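Local coordinates for ABC transporter substrate binding protein (Ribose) (Agrobacterium vitis, PDB 4WUT) that probably binds sugars for uptake by an ABC transporter, and here holds beta-D-fucopyranose in the cleft between its two lobes, at residues S35-N40 against V263-Y268; L129-K134 against T293-V298; S193-A198 against T222-G227; L239-F244 against G257-T262. One frame throughout, in Å; residues are numbered along the deposited sequence. Where two conformers were deposited one is given.

How the contacts relate
From the N terminus, contact 1 opens first at helix 36-49 and closes more than 220 residues later, where strand 261-265 leads into helix 267-282. Contact 2 opens inside that span, at strand 127-130, and closes beyond it on strand 290-298, so contacts 1 and 2 cross. Contacts 3 and 4 fall within both loops and follow one another: the first pairs helices 195-208 and 220-232, the second strands 240-244 and 261-265. Strand 261-265 is shared by contacts 1 and 4 and lies beside strand 290-298 of contact 2, which makes these three neighbours in one sheet. Helix 220-232 of contact 3 joins them through Ala223 and Met226, which pack on strand 240-244.

Contact 1: residues S35-N40 against V263-Y268; sequences STFWQN and VVQGSY. With FCB (beta-D-fucopyranose), chain E.
Gln265 NE2, 3.4 Å from Phe37 CE2, is gripped by two acceptors: it donates to O2 of the beta-D-fucopyranose over 3.1 Å and also to Asp245 OD1. Glutamine suits the place because it can donate to the sugar while its OE1 accepts from Thr131 OG1, which should fix the rotation of the amide. The Phe37 ring is sandwiched, with C5 and C1 of the sugar over one face and Ser267 CB over the other, 4.0 Å from the ring centroid in a CH-pi contact. Having CG anti to the backbone N (chi1 177°) carries this ring from the helix toward the sugar. One turn on, Asn40 ND2 donates to Ser267 OG at 2.9 Å, almost straight (177°) and in its own amide plane, joining the starts of two helices. Ser35 caps the first of these, its OG accepting from Trp38 N. The Trp38 ring meets the sugar too, CZ2 lying 3.7 Å from C4. Aromatic rings against the apolar carbons of a pyranose, with amides and carboxylates on its hydroxyls, are the hallmark of the sugar cleft in periplasmic binding proteins.

Contact 2: residues L129-K134 against T293-V298; sequences LATDNK and TGVVVV
Thr293 N donates to Ala130 O over 3.1 Å, the one direct hydrogen bond between 129-134 and 293-298, made as the two chains are about to part. The Thr293 hydroxyl sits close by, between its own backbone N and carbonyl carbon (chi1 43°), a rotation that brings OG1 to 3.0 Å from Ala130 C while its methyl CG2 turns to Leu129 CB. A single water then spans the gap. It donates to Thr131 OG1 and to Gly294 O, each at 2.6 Å, and is also bonded to Thr293 OG1 at 2.7 Å. Nearby, the methyl Thr131 CG2 meets Val295 CG1 at 3.3 Å, tighter than usual for two methyls, the two side chains crossing at about a right angle. Threonine serves well at both positions, since each uses its hydroxyl on the water and its methyl on an apolar neighbour. Gly294 has a positive phi, which favours glycine.

Farther out, Met270 of helix 267-282 packs on both threonines, and Ala136 of helix 133-148 on Thr131 and Val295. The strands 127-130 and 290-298 are parallel neighbours in the sheet, their touching parts running within 9° of one another. Thr131 OG1 is also bonded to Gln265 OE1, a carbonyl oxygen that can only accept, so the hydroxyl must be the donor there. The water and Thr293, behind it, probably help to keep the Gln265 amide turned with NE2 toward the sugar.

Contact 3: residues S193-A198 against T222-G227; sequences SQMATA and TAIGMG
Thr222 opens one side of a close helix-helix packing, in which the start of helix 195-208 lies against helix 220-232 on the flank of the alpha/beta lobe that carries strands 214-217 and 240-244. Its methyl CG2, placed anti to the backbone N by a chi1 of -57° for OG1, lies 4.0 Å from Ala198 CB. That rotation leaves OG1 to bond Asn219 OD1 and Ser191 OG, so threonine is apolar toward the other helix and polar toward the loops bordering the sugar site; the Thr222 side chain is about 7 Å from the bound beta-D-fucopyranose at the nearest atoms. Past Ala223, which faces strand 240-244 and helix 248-255, comes Ile224, its CG2 lying 4.0 Å from the selenium of Met195, a selenomethionine. The two side chains run side by side and point the same way, although Met195 was modelled in two conformers and the touch is therefore doubtful in detail. Ile224 also packs on Asp249 and Leu250 of helix 248-255.

At Gly225 the helices come closest, with CA 4.7 Å from Met195 CA. Lacking a side chain, this glycine lets Met195 O approach to 3.7 Å from Gly225 CA, and Ala198 CB settle beside it. Alanine matches that shallow surface on the opposing helix, and the same helix carries the calcium ligands Asn200 and Asp204 farther along. Met226, also selenomethionine, swings its end away to the strands. Its amide N bonds Thr222 O at 2.9 Å, and that same oxygen touches Ala198 CB at 3.6 Å.

Contact 4: residues L239-F244 against G257-T262; sequences LVAIGF and GTLEAT
Of the two backbone bonds between 239-244 and 257-262, Gly243 N to Ala261 O, at 2.9 Å, belongs to regular parallel pairing, with bridges Ile242-Ala261 and Gly243-Thr262. At Ala241 O the pattern breaks: Glu260 N, in place of Ala261 N, donates over 2.8 Å, bent at the hydrogen (143°). CA-H...O contacts accompany them, Ile242 CA meeting Ala261 O and, farther along, Thr262 CA meeting Gly243 O at 3.3 Å. Where the chains splay, two waters fill in; one accepts from Ala241 N at 3.0 Å, and both lie within bonding distance of Thr258 O.

Apolar packing is modest. Ala241 CB touches Leu259 CD1 at 4.1 Å under Met226 of helix 220-232, while Gly243, without a side chain, leaves room for Leu259 CD2. On the opposite side Val240 CG1 rests on Glu260 CB, and the carboxylate leads away from strand 240-244. With OG1 anti to its backbone N (chi1 -170°), Thr262 reaches past Gly243 to bond Asp245 O.

The two strands form a beta-alpha-beta crossover with helix 248-255. Because Glu260 N has taken the Ala241 carbonyl, the buried Ala261 N has no partner in the model, probably at some polar cost.

Contact 1: residues S35-N40 against V263-Y268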
loop_
_atom_site.group_PDB
_atom_site.type_symbol
_atom_site.label_atom_id
_atom_site.label_comp_id
_atom_site.label_asym_id
_atom_site.label_seq_id
_atom_site.Cartn_x
_atom_site.Cartn_y
_atom_site.Cartn_z
ATOM N N SER A 35 11.093 3.867 3.135
ATOM C CA SER A 35 9.675 4.123 3.262
ATOM C C SER A 35 9.183 4.013 4.706
ATOM O O SER A 35 9.421 3.001 5.382
ATOM C CB SER A 35 8.946 3.104 2.375
ATOM O OG SER A 35 7.592 3.003 2.693
ATOM N N THR A 36 8.471 5.024 5.190
ATOM C CA THR A 36 7.926 4.937 6.544
ATOM C C THR A 36 6.857 3.830 6.614
ATOM O O THR A 36 6.726 3.167 7.625
ATOM C CB THR A 36 7.408 6.306 7.107
ATOM O OG1 THR A 36 6.641 6.994 6.119
ATOM C CG2 THR A 36 8.556 7.189 7.513
ATOM N N PHE A 37 6.115 3.622 5.525
ATOM C CA PHE A 37 5.129 2.552 5.474
ATOM C C PHE A 37 5.820 1.198 5.668
ATOM O O PHE A 37 5.427 0.429 6.525
ATOM C CB PHE A 37 4.340 2.587 4.154
ATOM C CG PHE A 37 3.354 1.458 4.006
ATOM C CD1 PHE A 37 3.733 0.253 3.448
ATOM C CD2 PHE A 37 2.039 1.602 4.424
ATOM C CE1 PHE A 37 2.829 -0.790 3.328
ATOM C CE2 PHE A 37 1.144 0.552 4.301
ATOM C CZ PHE A 37 1.542 -0.633 3.744
ATOM N N TRP A 38 6.846 0.906 4.865
ATOM C CA TRP A 38 7.501 -0.401 4.957
ATOM C C TRP A 38 8.269 -0.536 6.264
ATOM O O TRP A 38 8.379 -1.636 6.798
ATOM C CB TRP A 38 8.394 -0.702 3.734
ATOM C CG TRP A 38 7.590 -0.843 2.472
ATOM C CD1 TRP A 38 7.626 -0.038 1.375
ATOM C CD2 TRP A 38 6.587 -1.832 2.204
ATOM N NE1 TRP A 38 6.719 -0.473 0.435
ATOM C CE2 TRP A 38 6.065 -1.567 0.928
ATOM C CE3 TRP A 38 6.083 -2.906 2.926
ATOM C CZ2 TRP A 38 5.055 -2.342 0.360
ATOM C CZ3 TRP A 38 5.082 -3.674 2.363
ATOM C CH2 TRP A 38 4.590 -3.400 1.090
ATOM N N GLN A 39 8.745 0.578 6.825
ATOM C CA GLN A 39 9.401 0.507 8.122
ATOM C C GLN A 39 8.418 0.147 9.246
ATOM O O GLN A 39 8.800 -0.463 10.245
ATOM C CB GLN A 39 10.145 1.809 8.413
ATOM C CG GLN A 39 11.407 1.930 7.566
ATOM C CD GLN A 39 11.924 3.353 7.429
ATOM O OE1 GLN A 39 11.426 4.281 8.064
ATOM N NE2 GLN A 39 12.931 3.529 6.576
ATOM N N ASN A 40 7.155 0.532 9.087
ATOM C CA ASN A 40 6.136 0.115 10.057
ATOM C C ASN A 40 5.794 -1.378 9.905
ATOM O O ASN A 40 5.573 -2.072 10.899
ATOM C CB ASN A 40 4.876 0.958 9.945
ATOM C CG ASN A 40 4.102 1.022 11.262
ATOM O OD1 ASN A 40 4.688 1.230 12.331
ATOM N ND2 ASN A 40 2.787 0.797 11.198
ATOM N N VAL A 263 -6.882 7.179 3.880
ATOM C CA VAL A 263 -7.310 5.814 4.159
ATOM C C VAL A 263 -6.094 5.049 4.673
ATOM O O VAL A 263 -5.107 4.860 3.941
ATOM C CB VAL A 263 -7.895 5.128 2.894
ATOM C CG1 VAL A 263 -8.380 3.724 3.197
ATOM C CG2 VAL A 263 -9.015 5.972 2.275
ATOM N N VAL A 264 -6.174 4.583 5.905
ATOM C CA VAL A 264 -5.032 4.028 6.598
ATOM C C VAL A 264 -5.192 2.525 6.762
ATOM O O VAL A 264 -6.229 2.031 7.209
ATOM C CB VAL A 264 -4.825 4.706 7.979
ATOM C CG1 VAL A 264 -3.537 4.218 8.625
ATOM C CG2 VAL A 264 -4.800 6.231 7.820
ATOM N N GLN A 265 -4.125 1.813 6.406
ATOM C CA GLN A 265 -4.078 0.354 6.390
ATOM C C GLN A 265 -3.490 -0.235 7.676
ATOM O O GLN A 265 -3.005 0.482 8.546
ATOM C CB GLN A 265 -3.245 -0.127 5.200
ATOM C CG GLN A 265 -3.612 0.482 3.893
ATOM C CD GLN A 265 -2.746 -0.073 2.797
ATOM O OE1 GLN A 265 -2.960 -1.195 2.329
ATOM N NE2 GLN A 265 -1.742 0.670 2.418
ATOM N N GLY A 266 -3.557 -1.556 7.804
ATOM C CA GLY A 266 -2.978 -2.251 8.942
ATOM C C GLY A 266 -1.551 -2.677 8.658
ATOM O O GLY A 266 -1.219 -3.873 8.611
ATOM N N SER A 267 -0.682 -1.697 8.460
ATOM C CA SER A 267 0.695 -2.015 8.066
ATOM C C SER A 267 1.484 -2.793 9.136
ATOM O O SER A 267 2.183 -3.771 8.842
ATOM C CB SER A 267 1.445 -0.753 7.631
ATOM O OG SER A 267 1.506 0.213 8.643
ATOM N N TYR A 268 1.381 -2.364 10.382
ATOM C CA TYR A 268 2.018 -3.097 11.469
ATOM C C TYR A 268 1.492 -4.523 11.512
ATOM O O TYR A 268 2.266 -5.451 11.660
ATOM C CB TYR A 268 1.745 -2.381 12.792
ATOM C CG TYR A 268 2.389 -2.961 14.030
ATOM C CD1 TYR A 268 1.785 -3.992 14.730
ATOM C CD2 TYR A 268 3.570 -2.435 14.532
ATOM C CE1 TYR A 268 2.355 -4.498 15.898
ATOM C CE2 TYR A 268 4.145 -2.934 15.681
ATOM C CZ TYR A 268 3.542 -3.961 16.355
ATOM O OH TYR A 268 4.122 -4.455 17.509
HETATM C C1 FCB E . 1.027 1.457 0.449
HETATM C C2 FCB E . 0.830 0.326 -0.551
HETATM C C3 FCB E . 2.037 -0.411 -0.761
HETATM C C4 FCB E . 3.204 0.541 -1.135
HETATM C C5 FCB E . 3.221 1.628 -0.025
HETATM C C6 FCB E . 4.346 2.680 -0.246
HETATM O O1 FCB E . -0.060 2.246 0.326
HETATM O O2 FCB E . -0.171 -0.557 0.030
HETATM O O3 FCB E . 1.768 -1.348 -1.835
HETATM O O4 FCB E . 3.027 1.098 -2.462
HETATM O O5 FCB E . 2.050 2.321 -0.026
#

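Contact 2: residues L129-K134 against T293-V298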
loop_
_atom_site.group_PDB
_atom_site.type_symbol
_atom_site.label_atom_id
_atom_site.label_comp_id
_atom_site.label_asym_id
_atom_site.label_seq_id
_atom_site.Cartn_x
_atom_site.Cartn_y
_atom_site.Cartn_z
ATOM N N LEU A 129 -2.150 -11.578 3.255
ATOM C CA LEU A 129 -2.613 -10.605 4.247
ATOM C C LEU A 129 -2.537 -9.220 3.643
ATOM O O LEU A 129 -1.462 -8.780 3.245
ATOM C CB LEU A 129 -1.714 -10.613 5.487
ATOM C CG LEU A 129 -1.622 -11.836 6.387
ATOM C CD1 LEU A 129 -0.840 -12.951 5.732
ATOM C CD2 LEU A 129 -0.978 -11.459 7.709
ATOM N N ALA A 130 -3.653 -8.530 3.561
ATOM C CA ALA A 130 -3.688 -7.246 2.882
ATOM C C ALA A 130 -4.982 -6.508 3.162
ATOM O O ALA A 130 -5.990 -7.089 3.611
ATOM C CB ALA A 130 -3.517 -7.443 1.360
ATOM N N THR A 131 -4.952 -5.213 2.894
ATOM C CA THR A 131 -6.174 -4.426 2.767
ATOM C C THR A 131 -7.087 -5.032 1.693
ATOM O O THR A 131 -6.610 -5.543 0.687
ATOM C CB THR A 131 -5.833 -2.984 2.377
ATOM O OG1 THR A 131 -4.981 -2.426 3.372
ATOM C CG2 THR A 131 -7.069 -2.108 2.208
ATOM N N ASP A 132 -8.392 -5.010 1.906
ATOM C CA ASP A 132 -9.315 -5.215 0.809
ATOM C C ASP A 132 -9.282 -3.969 -0.055
ATOM O O ASP A 132 -10.019 -3.002 0.169
ATOM C CB ASP A 132 -10.724 -5.469 1.345
ATOM C CG ASP A 132 -11.753 -5.639 0.254
ATOM O OD1 ASP A 132 -11.491 -5.291 -0.915
ATOM O OD2 ASP A 132 -12.866 -6.117 0.568
ATOM N N ASN A 133 -8.365 -3.956 -1.020
ATOM C CA ASN A 133 -8.095 -2.716 -1.746
ATOM C C ASN A 133 -9.246 -2.167 -2.584
ATOM O O ASN A 133 -9.411 -0.951 -2.702
ATOM C CB ASN A 133 -6.811 -2.823 -2.563
ATOM C CG ASN A 133 -5.610 -2.689 -1.693
ATOM O OD1 ASN A 133 -5.333 -1.605 -1.184
ATOM N ND2 ASN A 133 -4.936 -3.794 -1.433
ATOM N N LYS A 134 -10.039 -3.042 -3.178
ATOM C CA LYS A 134 -11.219 -2.575 -3.892
ATOM C C LYS A 134 -12.133 -1.838 -2.931
ATOM O O LYS A 134 -12.577 -0.727 -3.234
ATOM C CB LYS A 134 -11.946 -3.734 -4.555
ATOM C CG LYS A 134 -13.276 -3.351 -5.211
ATOM C CD LYS A 134 -13.982 -4.569 -5.780
ATOM C CE LYS A 134 -15.414 -4.234 -6.182
ATOM N NZ LYS A 134 -16.280 -5.438 -6.167
ATOM N N THR A 293 -6.542 -7.157 6.655
ATOM C CA THR A 293 -5.825 -6.458 7.722
ATOM C C THR A 293 -6.470 -5.116 8.075
ATOM O O THR A 293 -5.978 -4.397 8.943
ATOM C CB THR A 293 -4.328 -6.286 7.384
ATOM O OG1 THR A 293 -4.179 -5.897 6.012
ATOM C CG2 THR A 293 -3.568 -7.606 7.594
ATOM N N GLY A 294 -7.576 -4.796 7.406
ATOM C CA GLY A 294 -8.474 -3.738 7.835
ATOM C C GLY A 294 -8.118 -2.355 7.324
ATOM O O GLY A 294 -7.038 -2.139 6.827
ATOM N N VAL A 295 -9.042 -1.408 7.480
ATOM C CA VAL A 295 -8.784 -0.032 7.107
ATOM C C VAL A 295 -9.552 0.897 8.019
ATOM O O VAL A 295 -10.604 0.536 8.576
ATOM C CB VAL A 295 -9.203 0.294 5.652
ATOM C CG1 VAL A 295 -8.212 -0.280 4.680
ATOM C CG2 VAL A 295 -10.624 -0.199 5.379
ATOM N N VAL A 296 -9.014 2.098 8.166
ATOM C CA VAL A 296 -9.694 3.183 8.845
ATOM C C VAL A 296 -9.574 4.437 7.985
ATOM O O VAL A 296 -8.475 4.815 7.566
ATOM C CB VAL A 296 -9.067 3.452 10.217
ATOM C CG1 VAL A 296 -9.822 4.589 10.951
ATOM C CG2 VAL A 296 -9.064 2.190 11.052
ATOM N N VAL A 297 -10.703 5.080 7.704
ATOM C CA VAL A 297 -10.680 6.361 7.013
ATOM C C VAL A 297 -10.484 7.426 8.069
ATOM O O VAL A 297 -11.365 7.665 8.895
ATOM C CB VAL A 297 -11.971 6.616 6.217
ATOM C CG1 VAL A 297 -11.929 7.988 5.564
ATOM C CG2 VAL A 297 -12.149 5.528 5.146
ATOM N N VAL A 298 -9.320 8.056 8.032
ATOM C CA VAL A 298 -8.916 9.013 9.048
ATOM C C VAL A 298 -9.166 10.434 8.553
ATOM O O VAL A 298 -8.714 10.818 7.467
ATOM C CB VAL A 298 -7.416 8.857 9.386
ATOM C CG1 VAL A 298 -6.967 9.990 10.266
ATOM C CG2 VAL A 298 -7.129 7.527 10.058
HETATM O O HOH W 1 -4.826 -3.228 5.884
#

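Contact 3: residues S193-A198 against T222-G227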
loop_
_atom_site.group_PDB
_atom_site.type_symbol
_atom_site.label_atom_id
_atom_site.label_comp_id
_atom_site.label_asym_id
_atom_site.label_seq_id
_atom_site.Cartn_x
_atom_site.Cartn_y
_atom_site.Cartn_z
ATOM N N SER A 193 5.854 5.596 -7.060
ATOM C CA SER A 193 6.063 5.686 -5.601
ATOM C C SER A 193 7.223 6.616 -5.196
ATOM O O SER A 193 7.845 6.446 -4.142
ATOM C CB SER A 193 6.212 4.314 -4.955
ATOM O OG SER A 193 4.951 3.637 -5.024
ATOM N N GLN A 194 7.492 7.597 -6.050
ATOM C CA GLN A 194 8.504 8.610 -5.759
ATOM C C GLN A 194 7.783 9.889 -5.366
ATOM O O GLN A 194 7.029 10.460 -6.164
ATOM C CB GLN A 194 9.403 8.861 -6.969
ATOM C CG GLN A 194 10.275 7.690 -7.355
ATOM C CD GLN A 194 11.293 7.356 -6.297
ATOM O OE1 GLN A 194 11.664 8.203 -5.474
ATOM N NE2 GLN A 194 11.755 6.120 -6.300
HETATM N N MSE A 195 7.985 10.316 -4.115
HETATM C CA MSE A 195 7.410 11.554 -3.589
HETATM C C MSE A 195 7.641 12.727 -4.542
HETATM O O MSE A 195 6.702 13.464 -4.881
HETATM C CB MSE A 195 7.968 11.895 -2.191
HETATM C CG MSE A 195 7.473 11.005 -1.035
HETATM SE SE MSE A 195 8.126 11.535 0.782
HETATM C CE MSE A 195 9.941 10.815 0.711
ATOM N N ALA A 196 8.885 12.885 -4.981
ATOM C CA ALA A 196 9.256 14.011 -5.824
ATOM C C ALA A 196 8.532 13.997 -7.166
ATOM O O ALA A 196 8.140 15.054 -7.688
ATOM C CB ALA A 196 10.754 14.052 -6.041
ATOM N N THR A 197 8.311 12.798 -7.701
ATOM C CA THR A 197 7.598 12.669 -8.953
ATOM C C THR A 197 6.128 13.053 -8.779
ATOM O O THR A 197 5.557 13.797 -9.598
ATOM C CB THR A 197 7.705 11.265 -9.483
ATOM O OG1 THR A 197 9.095 10.971 -9.704
ATOM C CG2 THR A 197 6.954 11.130 -10.774
ATOM N N ALA A 198 5.523 12.543 -7.702
ATOM C CA ALA A 198 4.157 12.913 -7.339
ATOM C C ALA A 198 3.974 14.409 -7.117
ATOM O O ALA A 198 2.937 14.986 -7.507
ATOM C CB ALA A 198 3.716 12.145 -6.095
ATOM N N THR A 222 2.856 9.113 -2.802
ATOM C CA THR A 222 2.124 9.866 -3.801
ATOM C C THR A 222 1.292 10.922 -3.084
ATOM O O THR A 222 1.216 12.065 -3.522
ATOM C CB THR A 222 1.251 8.955 -4.680
ATOM O OG1 THR A 222 2.061 7.953 -5.313
ATOM C CG2 THR A 222 0.519 9.732 -5.702
ATOM N N ALA A 223 0.671 10.516 -1.981
ATOM C CA ALA A 223 -0.177 11.449 -1.247
ATOM C C ALA A 223 0.630 12.541 -0.580
ATOM O O ALA A 223 0.158 13.682 -0.461
ATOM C CB ALA A 223 -1.000 10.678 -0.221
ATOM N N ILE A 224 1.839 12.223 -0.127
ATOM C CA ILE A 224 2.712 13.240 0.463
ATOM C C ILE A 224 3.142 14.251 -0.600
ATOM O O ILE A 224 3.065 15.462 -0.413
ATOM C CB ILE A 224 3.928 12.607 1.137
ATOM C CG1 ILE A 224 3.465 11.778 2.346
ATOM C CG2 ILE A 224 4.916 13.706 1.571
ATOM C CD1 ILE A 224 4.497 10.940 2.996
ATOM N N GLY A 225 3.584 13.769 -1.748
ATOM C CA GLY A 225 3.944 14.697 -2.797
ATOM C C GLY A 225 2.769 15.557 -3.229
ATOM O O GLY A 225 2.934 16.722 -3.542
HETATM N N MSE A 226 1.602 14.939 -3.311
HETATM C CA MSE A 226 0.357 15.621 -3.645
HETATM C C MSE A 226 0.074 16.744 -2.652
HETATM O O MSE A 226 -0.181 17.878 -3.046
HETATM C CB MSE A 226 -0.786 14.608 -3.618
HETATM C CG MSE A 226 -2.132 15.203 -3.937
HETATM SE SE MSE A 226 -3.530 13.874 -3.723
HETATM C CE MSE A 226 -3.531 13.740 -1.784
ATOM N N GLY A 227 0.137 16.435 -1.365
ATOM C CA GLY A 227 -0.165 17.442 -0.376
ATOM C C GLY A 227 0.807 18.593 -0.459
ATOM O O GLY A 227 0.425 19.763 -0.386
#

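Contact 4: residues L239-F244 against G257-T262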
loop_
_atom_site.group_PDB
_atom_site.type_symbol
_atom_site.label_atom_id
_atom_site.label_comp_id
_atom_site.label_asym_id
_atom_site.label_seq_id
_atom_site.Cartn_x
_atom_site.Cartn_y
_atom_site.Cartn_z
ATOM N N LEU A 239 -9.463 22.667 -2.927
ATOM C CA LEU A 239 -9.995 21.479 -3.583
ATOM C C LEU A 239 -9.893 20.356 -2.574
ATOM O O LEU A 239 -9.176 20.467 -1.579
ATOM C CB LEU A 239 -9.265 21.133 -4.887
ATOM C CG LEU A 239 -7.867 20.518 -4.834
ATOM C CD1 LEU A 239 -7.489 20.026 -6.232
ATOM C CD2 LEU A 239 -6.866 21.544 -4.320
ATOM N N VAL A 240 -10.635 19.282 -2.823
ATOM C CA VAL A 240 -10.746 18.177 -1.895
ATOM C C VAL A 240 -9.694 17.126 -2.220
ATOM O O VAL A 240 -9.723 16.507 -3.273
ATOM C CB VAL A 240 -12.150 17.543 -1.982
ATOM C CG1 VAL A 240 -12.281 16.363 -1.035
ATOM C CG2 VAL A 240 -13.241 18.586 -1.671
ATOM N N ALA A 241 -8.791 16.913 -1.286
ATOM C CA ALA A 241 -7.727 15.953 -1.456
ATOM C C ALA A 241 -7.888 14.760 -0.510
ATOM O O ALA A 241 -8.127 14.935 0.712
ATOM C CB ALA A 241 -6.387 16.634 -1.233
ATOM N N ILE A 242 -7.806 13.554 -1.070
ATOM C CA ILE A 242 -7.911 12.330 -0.295
ATOM C C ILE A 242 -6.669 11.485 -0.525
ATOM O O ILE A 242 -6.270 11.317 -1.660
ATOM C CB ILE A 242 -9.211 11.576 -0.632
ATOM C CG1 ILE A 242 -10.404 12.461 -0.202
ATOM C CG2 ILE A 242 -9.247 10.215 0.040
ATOM C CD1 ILE A 242 -11.744 11.815 -0.264
ATOM N N GLY A 243 -6.068 10.987 0.551
ATOM C CA GLY A 243 -4.868 10.182 0.424
ATOM C C GLY A 243 -5.025 8.767 0.942
ATOM O O GLY A 243 -6.116 8.350 1.331
ATOM N N PHE A 244 -3.918 8.028 0.874
ATOM C CA PHE A 244 -3.746 6.744 1.535
ATOM C C PHE A 244 -2.534 6.837 2.456
ATOM O O PHE A 244 -1.555 7.538 2.158
ATOM C CB PHE A 244 -3.549 5.588 0.528
ATOM C CG PHE A 244 -4.801 4.795 0.270
ATOM C CD1 PHE A 244 -5.825 5.341 -0.486
ATOM C CD2 PHE A 244 -4.970 3.517 0.794
ATOM C CE1 PHE A 244 -6.984 4.629 -0.732
ATOM C CE2 PHE A 244 -6.122 2.791 0.538
ATOM C CZ PHE A 244 -7.145 3.368 -0.212
ATOM N N GLY A 257 -5.813 20.632 7.267
ATOM C CA GLY A 257 -6.859 20.816 6.272
ATOM C C GLY A 257 -6.446 20.671 4.817
ATOM O O GLY A 257 -7.257 20.862 3.909
ATOM N N THR A 258 -5.192 20.325 4.576
ATOM C CA THR A 258 -4.741 20.092 3.207
ATOM C C THR A 258 -5.419 18.862 2.602
ATOM O O THR A 258 -5.851 18.874 1.446
ATOM C CB THR A 258 -3.216 19.923 3.162
ATOM O OG1 THR A 258 -2.614 21.091 3.720
ATOM C CG2 THR A 258 -2.719 19.747 1.732
ATOM N N LEU A 259 -5.480 17.791 3.383
ATOM C CA LEU A 259 -6.207 16.585 3.006
ATOM C C LEU A 259 -7.464 16.451 3.859
ATOM O O LEU A 259 -7.412 16.583 5.080
ATOM C CB LEU A 259 -5.332 15.343 3.195
ATOM C CG LEU A 259 -4.451 14.903 2.019
ATOM C CD1 LEU A 259 -3.493 15.991 1.547
ATOM C CD2 LEU A 259 -3.694 13.667 2.449
ATOM N N GLU A 260 -8.583 16.164 3.207
ATOM C CA GLU A 260 -9.848 15.911 3.884
ATOM C C GLU A 260 -9.855 14.563 4.600
ATOM O O GLU A 260 -10.448 14.421 5.666
ATOM C CB GLU A 260 -10.969 15.948 2.848
ATOM C CG GLU A 260 -12.322 15.661 3.411
ATOM C CD GLU A 260 -12.840 16.787 4.297
ATOM O OE1 GLU A 260 -12.415 17.953 4.141
ATOM O OE2 GLU A 260 -13.686 16.499 5.160
ATOM N N ALA A 261 -9.206 13.568 4.015
ATOM C CA ALA A 261 -9.150 12.235 4.613
ATOM C C ALA A 261 -7.940 11.501 4.101
ATOM O O ALA A 261 -7.405 11.829 3.031
ATOM C CB ALA A 261 -10.413 11.443 4.304
ATOM N N THR A 262 -7.495 10.518 4.870
ATOM C CA THR A 262 -6.541 9.552 4.347
ATOM C C THR A 262 -6.975 8.159 4.797
ATOM O O THR A 262 -7.403 7.987 5.937
ATOM C CB THR A 262 -5.078 9.908 4.754
ATOM O OG1 THR A 262 -4.158 9.066 4.038
ATOM C CG2 THR A 262 -4.847 9.769 6.231
HETATM O O HOH W 2 -8.712 18.561 1.171
HETATM O O HOH W 3 -6.659 20.885 -0.127
#